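Hypothetical protein PAE2307 (Pyrobaculum aerophilum, PDB 1WVQ) probably acts as an adenosine-specific kinase and carries a phosphorylated histidine. Local coordinates at residues I6-N20 and T116-E128. Residues are numbered along the deposited sequence; the frame is centred on the assembly and turned at random.
Sequences IKFELIDVPIPQGTN and TANPLKVIVAEVE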
loop_
_atom_site.group_PDB
_atom_site.type_symbol
_atom_site.label_atom_id
_atom_site.label_comp_id
_atom_site.label_asym_id
_atom_site.label_seq_id
_atom_site.Cartn_x
_atom_site.Cartn_y
_atom_site.Cartn_z
ATOM N N ILE A 6 12.744 -5.793 -35.855
ATOM C CA ILE A 6 12.742 -6.207 -34.456
ATOM C C ILE A 6 13.445 -7.552 -34.268
ATOM O O ILE A 6 12.998 -8.583 -34.782
ATOM C CB ILE A 6 11.304 -6.293 -33.928
ATOM C CG1 ILE A 6 10.460 -7.130 -34.882
ATOM C CG2 ILE A 6 10.716 -4.896 -33.794
ATOM C CD1 ILE A 6 8.984 -7.039 -34.642
ATOM N N LYS A 7 14.557 -7.529 -33.538
ATOM C CA LYS A 7 15.342 -8.729 -33.272
ATOM C C LYS A 7 15.205 -9.198 -31.826
ATOM O O LYS A 7 15.321 -8.402 -30.898
ATOM C CB LYS A 7 16.821 -8.472 -33.568
ATOM C CG LYS A 7 17.209 -8.600 -35.042
ATOM C CD LYS A 7 17.138 -7.287 -35.813
ATOM C CE LYS A 7 17.597 -7.502 -37.259
ATOM N NZ LYS A 7 17.739 -6.241 -38.046
ATOM N N PHE A 8 14.964 -10.491 -31.644
ATOM C CA PHE A 8 14.826 -11.071 -30.310
ATOM C C PHE A 8 16.100 -11.787 -29.878
ATOM O O PHE A 8 16.684 -12.558 -30.645
ATOM C CB PHE A 8 13.647 -12.043 -30.283
ATOM C CG PHE A 8 12.328 -11.388 -30.526
ATOM C CD1 PHE A 8 11.803 -10.495 -29.601
ATOM C CD2 PHE A 8 11.613 -11.645 -31.694
ATOM C CE1 PHE A 8 10.587 -9.871 -29.828
ATOM C CE2 PHE A 8 10.390 -11.025 -31.934
ATOM C CZ PHE A 8 9.876 -10.134 -31.003
ATOM N N GLU A 9 16.516 -11.521 -28.641
ATOM C CA GLU A 9 17.717 -12.095 -28.036
ATOM C C GLU A 9 17.348 -12.773 -26.716
ATOM O O GLU A 9 16.415 -12.341 -26.033
ATOM C CB GLU A 9 18.722 -10.990 -27.699
ATOM C CG GLU A 9 19.866 -10.760 -28.662
ATOM C CD GLU A 9 20.784 -9.638 -28.180
ATOM O OE1 GLU A 9 21.234 -9.683 -27.009
ATOM O OE2 GLU A 9 21.064 -8.712 -28.967
ATOM N N LEU A 10 18.089 -13.821 -26.361
ATOM C CA LEU A 10 17.876 -14.528 -25.099
ATOM C C LEU A 10 19.094 -14.319 -24.205
ATOM O O LEU A 10 20.228 -14.528 -24.633
ATOM C CB LEU A 10 17.671 -16.031 -25.322
ATOM C CG LEU A 10 16.368 -16.523 -25.949
ATOM C CD1 LEU A 10 16.353 -18.049 -25.929
ATOM C CD2 LEU A 10 15.182 -15.980 -25.175
ATOM N N ILE A 11 18.863 -13.905 -22.964
ATOM C CA ILE A 11 19.957 -13.676 -22.031
ATOM C C ILE A 11 19.852 -14.666 -20.879
ATOM O O ILE A 11 18.839 -14.712 -20.191
ATOM C CB ILE A 11 19.907 -12.242 -21.453
ATOM C CG1 ILE A 11 20.026 -11.206 -22.577
ATOM C CG2 ILE A 11 21.008 -12.060 -20.422
ATOM C CD1 ILE A 11 21.334 -11.252 -23.343
ATOM N N ASP A 12 20.889 -15.469 -20.670
ATOM C CA ASP A 12 20.852 -16.429 -19.584
ATOM C C ASP A 12 21.241 -15.717 -18.301
ATOM O O ASP A 12 22.217 -14.970 -18.271
ATOM C CB ASP A 12 21.819 -17.580 -19.834
ATOM C CG ASP A 12 21.752 -18.626 -18.743
ATOM O OD1 ASP A 12 20.708 -19.307 -18.637
ATOM O OD2 ASP A 12 22.734 -18.755 -17.978
ATOM N N VAL A 13 20.478 -15.949 -17.243
ATOM C CA VAL A 13 20.749 -15.305 -15.965
ATOM C C VAL A 13 21.425 -16.238 -14.968
ATOM O O VAL A 13 20.840 -17.232 -14.544
ATOM C CB VAL A 13 19.441 -14.781 -15.331
ATOM C CG1 VAL A 13 19.749 -14.071 -14.016
ATOM C CG2 VAL A 13 18.727 -13.845 -16.301
ATOM N N PRO A 14 22.677 -15.932 -14.588
ATOM C CA PRO A 14 23.395 -16.773 -13.627
ATOM C C PRO A 14 22.838 -16.565 -12.219
ATOM O O PRO A 14 22.645 -15.432 -11.787
ATOM C CB PRO A 14 24.835 -16.263 -13.714
ATOM C CG PRO A 14 24.918 -15.593 -15.046
ATOM C CD PRO A 14 23.575 -14.913 -15.155
ATOM N N ILE A 15 22.573 -17.648 -11.502
ATOM C CA ILE A 15 22.074 -17.520 -10.137
ATOM C C ILE A 15 22.816 -18.501 -9.233
ATOM O O ILE A 15 22.480 -19.688 -9.178
ATOM C CB ILE A 15 20.548 -17.789 -10.041
ATOM C CG1 ILE A 15 19.781 -16.835 -10.965
ATOM C CG2 ILE A 15 20.082 -17.593 -8.605
ATOM C CD1 ILE A 15 18.274 -17.017 -10.935
ATOM N N PRO A 16 23.860 -18.021 -8.533
ATOM C CA PRO A 16 24.639 -18.882 -7.631
ATOM C C PRO A 16 23.742 -19.452 -6.537
ATOM O O PRO A 16 22.749 -18.832 -6.155
ATOM C CB PRO A 16 25.688 -17.929 -7.064
ATOM C CG PRO A 16 25.872 -16.931 -8.152
ATOM C CD PRO A 16 24.452 -16.676 -8.610
ATOM N N GLN A 17 24.090 -20.629 -6.026
ATOM C CA GLN A 17 23.288 -21.247 -4.978
ATOM C C GLN A 17 23.273 -20.326 -3.764
ATOM O O GLN A 17 24.309 -19.783 -3.369
ATOM C CB GLN A 17 23.872 -22.614 -4.598
ATOM C CG GLN A 17 23.014 -23.422 -3.629
ATOM C CD GLN A 17 21.590 -23.634 -4.123
ATOM O OE1 GLN A 17 21.363 -24.080 -5.255
ATOM N NE2 GLN A 17 20.616 -23.325 -3.268
ATOM N N GLY A 18 22.091 -20.144 -3.184
ATOM C CA GLY A 18 21.973 -19.288 -2.023
ATOM C C GLY A 18 21.564 -17.876 -2.386
ATOM O O GLY A 18 21.392 -17.032 -1.509
ATOM N N THR A 19 21.418 -17.597 -3.676
ATOM C CA THR A 19 21.018 -16.256 -4.080
ATOM C C THR A 19 19.691 -16.283 -4.807
ATOM O O THR A 19 19.229 -17.329 -5.265
ATOM C CB THR A 19 22.044 -15.585 -5.031
ATOM O OG1 THR A 19 21.978 -16.193 -6.329
ATOM C CG2 THR A 19 23.446 -15.723 -4.482
ATOM N N ASN A 20 19.076 -15.110 -4.882
ATOM C CA ASN A 20 17.832 -14.926 -5.608
ATOM C C ASN A 20 18.060 -13.680 -6.433
ATOM O O ASN A 20 18.829 -12.802 -6.041
ATOM C CB ASN A 20 16.647 -14.687 -4.671
ATOM C CG ASN A 20 16.051 -15.972 -4.134
ATOM O OD1 ASN A 20 16.539 -16.542 -3.158
ATOM N ND2 ASN A 20 14.988 -16.434 -4.776
ATOM N N THR A 116 13.188 -14.848 -8.500
ATOM C CA THR A 116 13.371 -16.286 -8.520
ATOM C C THR A 116 14.794 -16.734 -8.227
ATOM O O THR A 116 15.728 -15.930 -8.164
ATOM C CB THR A 116 12.965 -16.821 -9.913
ATOM O OG1 THR A 116 12.901 -18.252 -9.903
ATOM C CG2 THR A 116 13.982 -16.371 -10.962
ATOM N N ALA A 117 14.943 -18.040 -8.042
ATOM C CA ALA A 117 16.242 -18.640 -7.791
ATOM C C ALA A 117 16.421 -19.783 -8.785
ATOM O O ALA A 117 17.392 -20.534 -8.711
ATOM C CB ALA A 117 16.322 -19.161 -6.356
ATOM N N ASN A 118 15.479 -19.891 -9.721
ATOM C CA ASN A 118 15.487 -20.934 -10.754
ATOM C C ASN A 118 16.259 -20.558 -11.997
ATOM O O ASN A 118 16.619 -19.396 -12.192
ATOM C CB ASN A 118 14.069 -21.225 -11.250
ATOM C CG ASN A 118 13.171 -21.729 -10.177
ATOM O OD1 ASN A 118 13.591 -22.506 -9.327
ATOM N ND2 ASN A 118 11.914 -21.305 -10.207
ATOM N N PRO A 119 16.528 -21.549 -12.863
ATOM C CA PRO A 119 17.243 -21.240 -14.098
ATOM C C PRO A 119 16.326 -20.186 -14.719
ATOM O O PRO A 119 15.101 -20.305 -14.653
ATOM C CB PRO A 119 17.206 -22.565 -14.848
ATOM C CG PRO A 119 17.313 -23.554 -13.744
ATOM C CD PRO A 119 16.358 -23.006 -12.704
ATOM N N LEU A 120 16.907 -19.153 -15.306
ATOM C CA LEU A 120 16.105 -18.076 -15.858
ATOM C C LEU A 120 16.719 -17.467 -17.108
ATOM O O LEU A 120 17.940 -17.361 -17.229
ATOM C CB LEU A 120 15.947 -16.999 -14.780
ATOM C CG LEU A 120 15.308 -15.645 -15.096
ATOM C CD1 LEU A 120 13.797 -15.770 -15.230
ATOM C CD2 LEU A 120 15.657 -14.683 -13.973
ATOM N N LYS A 121 15.857 -17.075 -18.039
ATOM C CA LYS A 121 16.284 -16.434 -19.276
ATOM C C LYS A 121 15.462 -15.164 -19.427
ATOM O O LYS A 121 14.298 -15.114 -19.024
ATOM C CB LYS A 121 16.017 -17.330 -20.491
ATOM C CG LYS A 121 16.660 -18.702 -20.449
ATOM C CD LYS A 121 18.152 -18.630 -20.697
ATOM C CE LYS A 121 18.732 -20.022 -20.907
ATOM N NZ LYS A 121 20.173 -19.958 -21.246
ATOM N N VAL A 122 16.072 -14.132 -19.996
ATOM C CA VAL A 122 15.376 -12.878 -20.227
ATOM C C VAL A 122 15.305 -12.703 -21.731
ATOM O O VAL A 122 16.313 -12.854 -22.415
ATOM C CB VAL A 122 16.139 -11.669 -19.638
ATOM C CG1 VAL A 122 15.393 -10.381 -19.945
ATOM C CG2 VAL A 122 16.303 -11.834 -18.144
ATOM N N ILE A 123 14.116 -12.412 -22.246
ATOM C CA ILE A 123 13.952 -12.202 -23.678
ATOM C C ILE A 123 14.033 -10.707 -23.937
ATOM O O ILE A 123 13.251 -9.927 -23.394
ATOM C CB ILE A 123 12.593 -12.719 -24.190
ATOM C CG1 ILE A 123 12.415 -14.193 -23.813
ATOM C CG2 ILE A 123 12.520 -12.558 -25.717
ATOM C CD1 ILE A 123 11.046 -14.740 -24.140
ATOM N N VAL A 124 14.983 -10.312 -24.774
ATOM C CA VAL A 124 15.178 -8.906 -25.093
ATOM C C VAL A 124 14.925 -8.619 -26.566
ATOM O O VAL A 124 15.239 -9.434 -27.436
ATOM C CB VAL A 124 16.615 -8.470 -24.727
ATOM C CG1 VAL A 124 16.836 -7.001 -25.061
ATOM C CG2 VAL A 124 16.856 -8.718 -23.248
ATOM N N ALA A 125 14.338 -7.460 -26.834
ATOM C CA ALA A 125 14.076 -7.046 -28.197
ATOM C C ALA A 125 14.921 -5.822 -28.513
ATOM O O ALA A 125 14.975 -4.873 -27.732
ATOM C CB ALA A 125 12.600 -6.718 -28.379
ATOM N N GLU A 126 15.603 -5.866 -29.648
ATOM C CA GLU A 126 16.401 -4.736 -30.095
ATOM C C GLU A 126 15.690 -4.271 -31.362
ATOM O O GLU A 126 15.486 -5.057 -32.292
ATOM C CB GLU A 126 17.841 -5.152 -30.401
ATOM C CG GLU A 126 18.740 -3.956 -30.685
ATOM C CD GLU A 126 20.215 -4.307 -30.761
ATOM O OE1 GLU A 126 20.739 -4.918 -29.805
ATOM O OE2 GLU A 126 20.854 -3.956 -31.777
ATOM N N VAL A 127 15.301 -3.002 -31.389
ATOM C CA VAL A 127 14.568 -2.447 -32.520
ATOM C C VAL A 127 15.380 -1.491 -33.390
ATOM O O VAL A 127 15.081 -1.319 -34.571
ATOM C CB VAL A 127 13.279 -1.735 -32.027
ATOM C CG1 VAL A 127 12.403 -2.727 -31.244
ATOM C CG2 VAL A 127 13.639 -0.535 -31.156
ATOM N N GLU A 128 16.401 -0.885 -32.796
ATOM C CA GLU A 128 17.289 0.058 -33.475
ATOM C C GLU A 128 18.626 -0.008 -32.751
ATOM O O GLU A 128 18.713 -0.573 -31.661
ATOM C CB GLU A 128 16.734 1.483 -33.379
ATOM C CG GLU A 128 15.540 1.754 -34.273
ATOM C CD GLU A 128 14.932 3.126 -34.036
ATOM O OE1 GLU A 128 15.687 4.079 -33.732
ATOM O OE2 GLU A 128 13.694 3.254 -34.174
HETATM O O HOH W 1 19.785 -19.463 -15.748
#
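Strands 7-13 and 120-128 pair antiparallel, joining an edge strand of the chain's three-stranded sheet to its middle strand, whose other side pairs with strand 131-139. Reciprocal backbone hydrogen bonds link Lys7 with Glu126, Glu9 with Val124 and Ile11 with Val122; the shortest, Glu9 N to Val124 O, spans 2.7 Å. The face with Ile11, Val13, Leu120 and Val122 meets strand 20-25 and helix 68-81, so branched aliphatic residues suit it. Val13 CG2, held beside its own backbone N (CG1 is anti to N, chi1 -178°), reaches Val122 CG2 at 3.6 Å and also packs on Leu120 CD2. On the other face, Leu10 lies alongside Ile123, Leu10 CD2 to Ile123 CG1 3.6 Å, and the Phe8 ring leans obliquely on Ala125 CB, a methyl small enough to leave it room; this ring also stacks edge-to-face with Phe8 of neighbouring subunits. Beyond Leu10, Lys121 bends at chi2 (-74°) and brings NZ across to Asp12 OD1 at 2.7 Å, arriving from above the carboxylate plane. An alanine in place of Lys121 would remove the ammonium and is likely to leave the Asp12 carboxylate without its charge partner across the ladder. A water that accepts from Leu120 N also lies within hydrogen-bonding distance of Asp12 OD1 and Val13 O, bridging the strands. Toward the Lys7 end, the aliphatic face gives way to Glu9 and Glu126, whose OE2 and OE1 come within 3.9 Å; both form salt bridges to Arg132, whose positive charge probably offsets their repulsion, while Asp12 and Lys121 pair their charges on the opposite face.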